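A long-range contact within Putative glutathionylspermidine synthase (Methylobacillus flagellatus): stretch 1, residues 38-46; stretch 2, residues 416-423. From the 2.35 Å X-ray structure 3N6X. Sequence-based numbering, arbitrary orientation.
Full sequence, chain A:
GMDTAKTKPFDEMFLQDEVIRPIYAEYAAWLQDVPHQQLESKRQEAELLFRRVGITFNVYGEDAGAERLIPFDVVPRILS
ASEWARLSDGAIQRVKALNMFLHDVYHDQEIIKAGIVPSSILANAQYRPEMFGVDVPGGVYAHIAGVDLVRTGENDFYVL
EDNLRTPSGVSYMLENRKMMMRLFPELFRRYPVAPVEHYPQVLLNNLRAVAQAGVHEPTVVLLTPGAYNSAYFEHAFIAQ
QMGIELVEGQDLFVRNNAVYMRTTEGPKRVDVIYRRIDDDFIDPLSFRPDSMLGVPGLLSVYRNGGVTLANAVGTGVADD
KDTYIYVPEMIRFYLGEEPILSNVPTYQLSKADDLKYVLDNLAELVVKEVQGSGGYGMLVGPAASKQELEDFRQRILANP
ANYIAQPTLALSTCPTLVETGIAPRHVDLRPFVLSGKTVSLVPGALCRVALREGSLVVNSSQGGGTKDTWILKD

Stretch 1, residues 38-46: QLESKRQEA
Stretch 2 (416-423) TLVETGIA

The start of a helix packs against the end of a strand and the tight turn that follows it, in a small contact held by one backbone hydrogen bond and centred on the side chain of L417. Touching residues are at least 372 positions apart in sequence, and the two stretches together bury 386 Å². Helix 42-46 and strand 416-418 run nearly perpendicular, with 102° between their N-to-C directions and a closest axial approach of 7.2 Å. In register, S41 CA lies 3.9 Å from G421 CA, and K42 CA lies 4.5 Å from V418 CA.

Stretch 1 reaches the helix through L39 (phi/psi -129/57) and E40 (-100/-26), and then through the extended S41 (-153/179) at the N-cap position. From K42 onward the angles are helical, near -65/-40, and E45 N donates to S41 O at 3.1 Å while A46 N donates to K42 O at 2.9 Å. The S41 side chain, with chi1 p, directs OG to OE1 of Q44 in a 2.7 Å hydrogen bond.

Stretch 2 folds back on itself. T416 and A423 pair through both backbone bonds, T416 N to A423 O at 3.1 Å and A423 N to T416 O at 3.0 Å. Further along, V418 N donates to G421 O at 2.6 Å, and G421 N returns a weak bond to V418 O at 3.1 Å. E419 (-52/-47) and T420 (-75/-19) carry the chain around the turn to G421.

V418 O also accepts from K42 N, at 2.8 Å with an N-H...O angle of 155°. A first-turn amide has no carbonyl of its own helix to bond, and here the turn supplies the acceptor. S41 CB lies 3.4 Å from V418 O and 3.4 Å from E419 O, so the N-cap residue sits close over the turn.

G421 allows an unusually close backbone approach: its CA lies 3.0 Å from E40 O, a CA-H...O contact with an angle of 132° at the hydrogen. Its phi/psi of 143/-133 would jam a CB against the preceding carbonyl oxygen, and an ideal CB would also stand a tight 3.3 Å from E40 O.

L417 is the most extensively covered residue, losing 109 Å² to the other stretch. Its CA-to-CB bond points toward stretch 1, with chi1 m and chi2 at 149°. CD2 lies against backbone, 3.6 Å from L39 O and 3.7 Å from S41 N, whereas CD1 meets CD2 of L39 (m, t) at 3.9 Å and OE2 of E45 at 3.5 Å. That E45 carboxylate oxygen is hydrogen-bonded elsewhere in the structure, so its polarity is satisfied beside the methyl group. I422 (chi1 m, chi2 132°) brings its CD1 to 4.0 Å from L39 O, the same oxygen that L417 CD2 approaches. K42 starts toward the strand, its CB 3.5 Å from L417 O, but the end of its side chain leads away. The side chain of E419 is not modelled beyond CB.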

ATOM      1  N   GLN A  38     -26.311  -1.166 -22.250  1.00 93.06           N
ATOM      2  CA  GLN A  38     -25.008  -1.789 -21.970  1.00 91.32           C
ATOM      3  C   GLN A  38     -24.384  -1.515 -20.590  1.00 91.78           C
ATOM      4  O   GLN A  38     -23.809  -2.432 -20.002  1.00 91.24           O
ATOM      5  CB  GLN A  38     -24.010  -1.531 -23.103  1.00 92.53           C
ATOM      6  CG  GLN A  38     -24.243  -2.435 -24.307  1.00104.44           C
ATOM      7  CD  GLN A  38     -23.164  -2.285 -25.340  1.00121.70           C
ATOM      8  OE1 GLN A  38     -22.158  -3.003 -25.331  1.00118.43           O
ATOM      9  NE2 GLN A  38     -23.362  -1.366 -26.272  1.00110.32           N
ATOM     10  N   LEU A  39     -24.480  -0.269 -20.079  1.00 85.72           N
ATOM     11  CA  LEU A  39     -23.919   0.064 -18.758  1.00 84.17           C
ATOM     12  C   LEU A  39     -24.948   0.770 -17.851  1.00 85.81           C
ATOM     13  O   LEU A  39     -24.700   1.875 -17.355  1.00 85.26           O
ATOM     14  CB  LEU A  39     -22.611   0.889 -18.886  1.00 83.90           C
ATOM     15  CG  LEU A  39     -21.364   0.140 -19.389  1.00 87.97           C
ATOM     16  CD1 LEU A  39     -20.211   1.094 -19.594  1.00 87.73           C
ATOM     17  CD2 LEU A  39     -20.951  -0.974 -18.427  1.00 90.35           C
ATOM     18  N   GLU A  40     -26.092   0.121 -17.629  1.00 81.09           N
ATOM     19  CA  GLU A  40     -27.152   0.682 -16.794  1.00 80.54           C
ATOM     20  C   GLU A  40     -27.144   0.098 -15.377  1.00 82.66           C
ATOM     21  O   GLU A  40     -27.600   0.758 -14.446  1.00 82.22           O
ATOM     22  CB  GLU A  40     -28.527   0.493 -17.454  1.00 82.00           C
ATOM     23  CG  GLU A  40     -28.769   1.420 -18.637  1.00 92.91           C
ATOM     24  CD  GLU A  40     -30.230   1.644 -18.981  1.00112.12           C
ATOM     25  OE1 GLU A  40     -31.020   0.674 -18.908  1.00 99.56           O
ATOM     26  OE2 GLU A  40     -30.583   2.793 -19.334  1.00107.14           O
ATOM     27  N   SER A  41     -26.619  -1.134 -15.216  1.00 77.76           N
ATOM     28  CA  SER A  41     -26.537  -1.819 -13.922  1.00 76.63           C
ATOM     29  C   SER A  41     -25.358  -2.834 -13.896  1.00 78.50           C
ATOM     30  O   SER A  41     -24.651  -2.980 -14.898  1.00 77.91           O
ATOM     31  CB  SER A  41     -27.855  -2.530 -13.617  1.00 79.58           C
ATOM     32  OG  SER A  41     -28.114  -3.563 -14.554  1.00 87.62           O
ATOM     33  N   LYS A  42     -25.165  -3.530 -12.747  1.00 73.40           N
ATOM     34  CA  LYS A  42     -24.125  -4.556 -12.559  1.00 72.82           C
ATOM     35  C   LYS A  42     -24.293  -5.736 -13.563  1.00 76.52           C
ATOM     36  O   LYS A  42     -23.296  -6.237 -14.088  1.00 75.83           O
ATOM     37  CB  LYS A  42     -24.156  -5.075 -11.103  1.00 74.78           C
ATOM     38  CG  LYS A  42     -23.194  -6.215 -10.795  1.00 87.52           C
ATOM     39  CD  LYS A  42     -23.600  -6.932  -9.518  1.00 97.06           C
ATOM     40  CE  LYS A  42     -23.637  -8.431  -9.691  1.00106.53           C
ATOM     41  NZ  LYS A  42     -24.257  -9.105  -8.519  1.00113.99           N
ATOM     42  N   ARG A  43     -25.560  -6.170 -13.811  1.00 72.59           N
ATOM     43  CA  ARG A  43     -25.872  -7.289 -14.716  1.00 71.94           C
ATOM     44  C   ARG A  43     -25.452  -6.997 -16.161  1.00 72.46           C
ATOM     45  O   ARG A  43     -24.847  -7.852 -16.809  1.00 70.80           O
ATOM     46  CB  ARG A  43     -27.368  -7.641 -14.651  1.00 74.14           C
ATOM     47  CG  ARG A  43     -27.682  -9.057 -15.134  1.00 88.94           C
ATOM     48  CD  ARG A  43     -29.103  -9.173 -15.660  1.00106.12           C
ATOM     49  NE  ARG A  43     -29.206  -8.768 -17.065  1.00118.74           N
ATOM     50  CZ  ARG A  43     -29.672  -7.588 -17.472  1.00134.35           C
ATOM     51  NH1 ARG A  43     -30.091  -6.691 -16.587  1.00122.01           N
ATOM     52  NH2 ARG A  43     -29.727  -7.302 -18.766  1.00119.97           N
ATOM     53  N   GLN A  44     -25.762  -5.785 -16.656  1.00 68.11           N
ATOM     54  CA  GLN A  44     -25.400  -5.362 -18.010  1.00 67.35           C
ATOM     55  C   GLN A  44     -23.888  -5.117 -18.137  1.00 68.58           C
ATOM     56  O   GLN A  44     -23.309  -5.385 -19.195  1.00 67.84           O
ATOM     57  CB  GLN A  44     -26.209  -4.131 -18.428  1.00 68.79           C
ATOM     58  CG  GLN A  44     -27.675  -4.456 -18.728  1.00 90.10           C
ATOM     59  CD  GLN A  44     -28.635  -3.483 -18.077  1.00115.69           C
ATOM     60  OE1 GLN A  44     -28.307  -2.795 -17.105  1.00111.73           O
ATOM     61  NE2 GLN A  44     -29.857  -3.428 -18.588  1.00110.49           N
ATOM     62  N   GLU A  45     -23.243  -4.669 -17.034  1.00 62.91           N
ATOM     63  CA  GLU A  45     -21.790  -4.485 -16.971  1.00 61.91           C
ATOM     64  C   GLU A  45     -21.091  -5.865 -17.049  1.00 63.82           C
ATOM     65  O   GLU A  45     -20.100  -6.013 -17.774  1.00 62.48           O
ATOM     66  CB  GLU A  45     -21.394  -3.743 -15.672  1.00 63.00           C
ATOM     67  CG  GLU A  45     -19.894  -3.578 -15.487  1.00 68.92           C
ATOM     68  CD  GLU A  45     -19.450  -3.372 -14.052  1.00 87.66           C
ATOM     69  OE1 GLU A  45     -19.879  -4.159 -13.175  1.00 69.66           O
ATOM     70  OE2 GLU A  45     -18.634  -2.453 -13.812  1.00 83.32           O
ATOM     71  N   ALA A  46     -21.642  -6.877 -16.323  1.00 59.51           N
ATOM     72  CA  ALA A  46     -21.124  -8.254 -16.317  1.00 59.29           C
ATOM     73  C   ALA A  46     -21.289  -8.908 -17.700  1.00 64.01           C
ATOM     74  O   ALA A  46     -20.438  -9.705 -18.114  1.00 63.64           O
ATOM     75  CB  ALA A  46     -21.842  -9.076 -15.262  1.00 59.80           C
ATOM     76  N   THR A 416     -20.612   3.381  -8.689  1.00 64.71           N
ATOM     77  CA  THR A 416     -20.294   1.992  -8.955  1.00 65.23           C
ATOM     78  C   THR A 416     -21.523   1.314  -9.522  1.00 73.26           C
ATOM     79  O   THR A 416     -22.643   1.568  -9.057  1.00 73.27           O
ATOM     80  CB  THR A 416     -19.824   1.324  -7.643  1.00 67.28           C
ATOM     81  OG1 THR A 416     -18.910   2.194  -6.973  1.00 63.56           O
ATOM     82  CG2 THR A 416     -19.176  -0.035  -7.864  1.00 63.76           C
ATOM     83  N   LEU A 417     -21.329   0.455 -10.529  1.00 72.18           N
ATOM     84  CA  LEU A 417     -22.434  -0.267 -11.140  1.00 73.13           C
ATOM     85  C   LEU A 417     -22.904  -1.411 -10.245  1.00 79.10           C
ATOM     86  O   LEU A 417     -22.168  -2.378 -10.023  1.00 78.97           O
ATOM     87  CB  LEU A 417     -22.060  -0.772 -12.544  1.00 73.24           C
ATOM     88  CG  LEU A 417     -22.044   0.294 -13.637  1.00 78.05           C
ATOM     89  CD1 LEU A 417     -21.029  -0.034 -14.689  1.00 78.50           C
ATOM     90  CD2 LEU A 417     -23.415   0.463 -14.259  1.00 80.38           C
ATOM     91  N   VAL A 418     -24.111  -1.258  -9.676  1.00 76.64           N
ATOM     92  CA  VAL A 418     -24.747  -2.251  -8.794  1.00 76.63           C
ATOM     93  C   VAL A 418     -26.055  -2.784  -9.446  1.00 80.60           C
ATOM     94  O   VAL A 418     -26.394  -2.360 -10.553  1.00 79.61           O
ATOM     95  CB  VAL A 418     -24.980  -1.692  -7.357  1.00 80.47           C
ATOM     96  CG1 VAL A 418     -23.657  -1.310  -6.694  1.00 80.12           C
ATOM     97  CG2 VAL A 418     -25.943  -0.508  -7.373  1.00 80.31           C
ATOM     98  N   GLU A 419     -26.757  -3.734  -8.773  1.00 78.37           N
ATOM     99  CA  GLU A 419     -28.001  -4.347  -9.277  1.00 78.78           C
ATOM    100  C   GLU A 419     -29.066  -3.312  -9.712  1.00 84.44           C
ATOM    101  O   GLU A 419     -29.621  -3.428 -10.806  1.00 84.23           O
ATOM    102  CB  GLU A 419     -28.586  -5.326  -8.244  1.00 80.05           C
ATOM    103  N   THR A 420     -29.312  -2.283  -8.870  1.00 82.11           N
ATOM    104  CA  THR A 420     -30.300  -1.220  -9.144  1.00 82.31           C
ATOM    105  C   THR A 420     -29.834  -0.198 -10.214  1.00 85.92           C
ATOM    106  O   THR A 420     -30.662   0.532 -10.768  1.00 85.88           O
ATOM    107  CB  THR A 420     -30.732  -0.523  -7.831  1.00 92.48           C
ATOM    108  OG1 THR A 420     -29.569  -0.059  -7.133  1.00 93.21           O
ATOM    109  CG2 THR A 420     -31.564  -1.432  -6.928  1.00 90.95           C
ATOM    110  N   GLY A 421     -28.526  -0.143 -10.465  1.00 81.71           N
ATOM    111  CA  GLY A 421     -27.945   0.771 -11.442  1.00 81.19           C
ATOM    112  C   GLY A 421     -26.605   1.337 -11.020  1.00 84.40           C
ATOM    113  O   GLY A 421     -25.718   0.592 -10.605  1.00 83.32           O
ATOM    114  N   ILE A 422     -26.441   2.663 -11.152  1.00 81.13           N
ATOM    115  CA  ILE A 422     -25.218   3.356 -10.746  1.00 81.24           C
ATOM    116  C   ILE A 422     -25.448   3.954  -9.352  1.00 84.84           C
ATOM    117  O   ILE A 422     -26.135   4.974  -9.218  1.00 84.77           O
ATOM    118  CB  ILE A 422     -24.782   4.429 -11.806  1.00 84.77           C
ATOM    119  CG1 ILE A 422     -24.555   3.789 -13.191  1.00 85.75           C
ATOM    120  CG2 ILE A 422     -23.527   5.191 -11.352  1.00 85.54           C
ATOM    121  CD1 ILE A 422     -25.232   4.516 -14.334  1.00 97.12           C
ATOM    122  N   ALA A 423     -24.937   3.274  -8.306  1.00 80.27           N
ATOM    123  CA  ALA A 423     -25.121   3.721  -6.922  1.00 79.17           C
ATOM    124  C   ALA A 423     -23.797   4.012  -6.229  1.00 79.20           C
ATOM    125  O   ALA A 423     -22.794   3.362  -6.530  1.00 78.59           O
ATOM    126  CB  ALA A 423     -25.903   2.683  -6.134  1.00 80.07           C
TER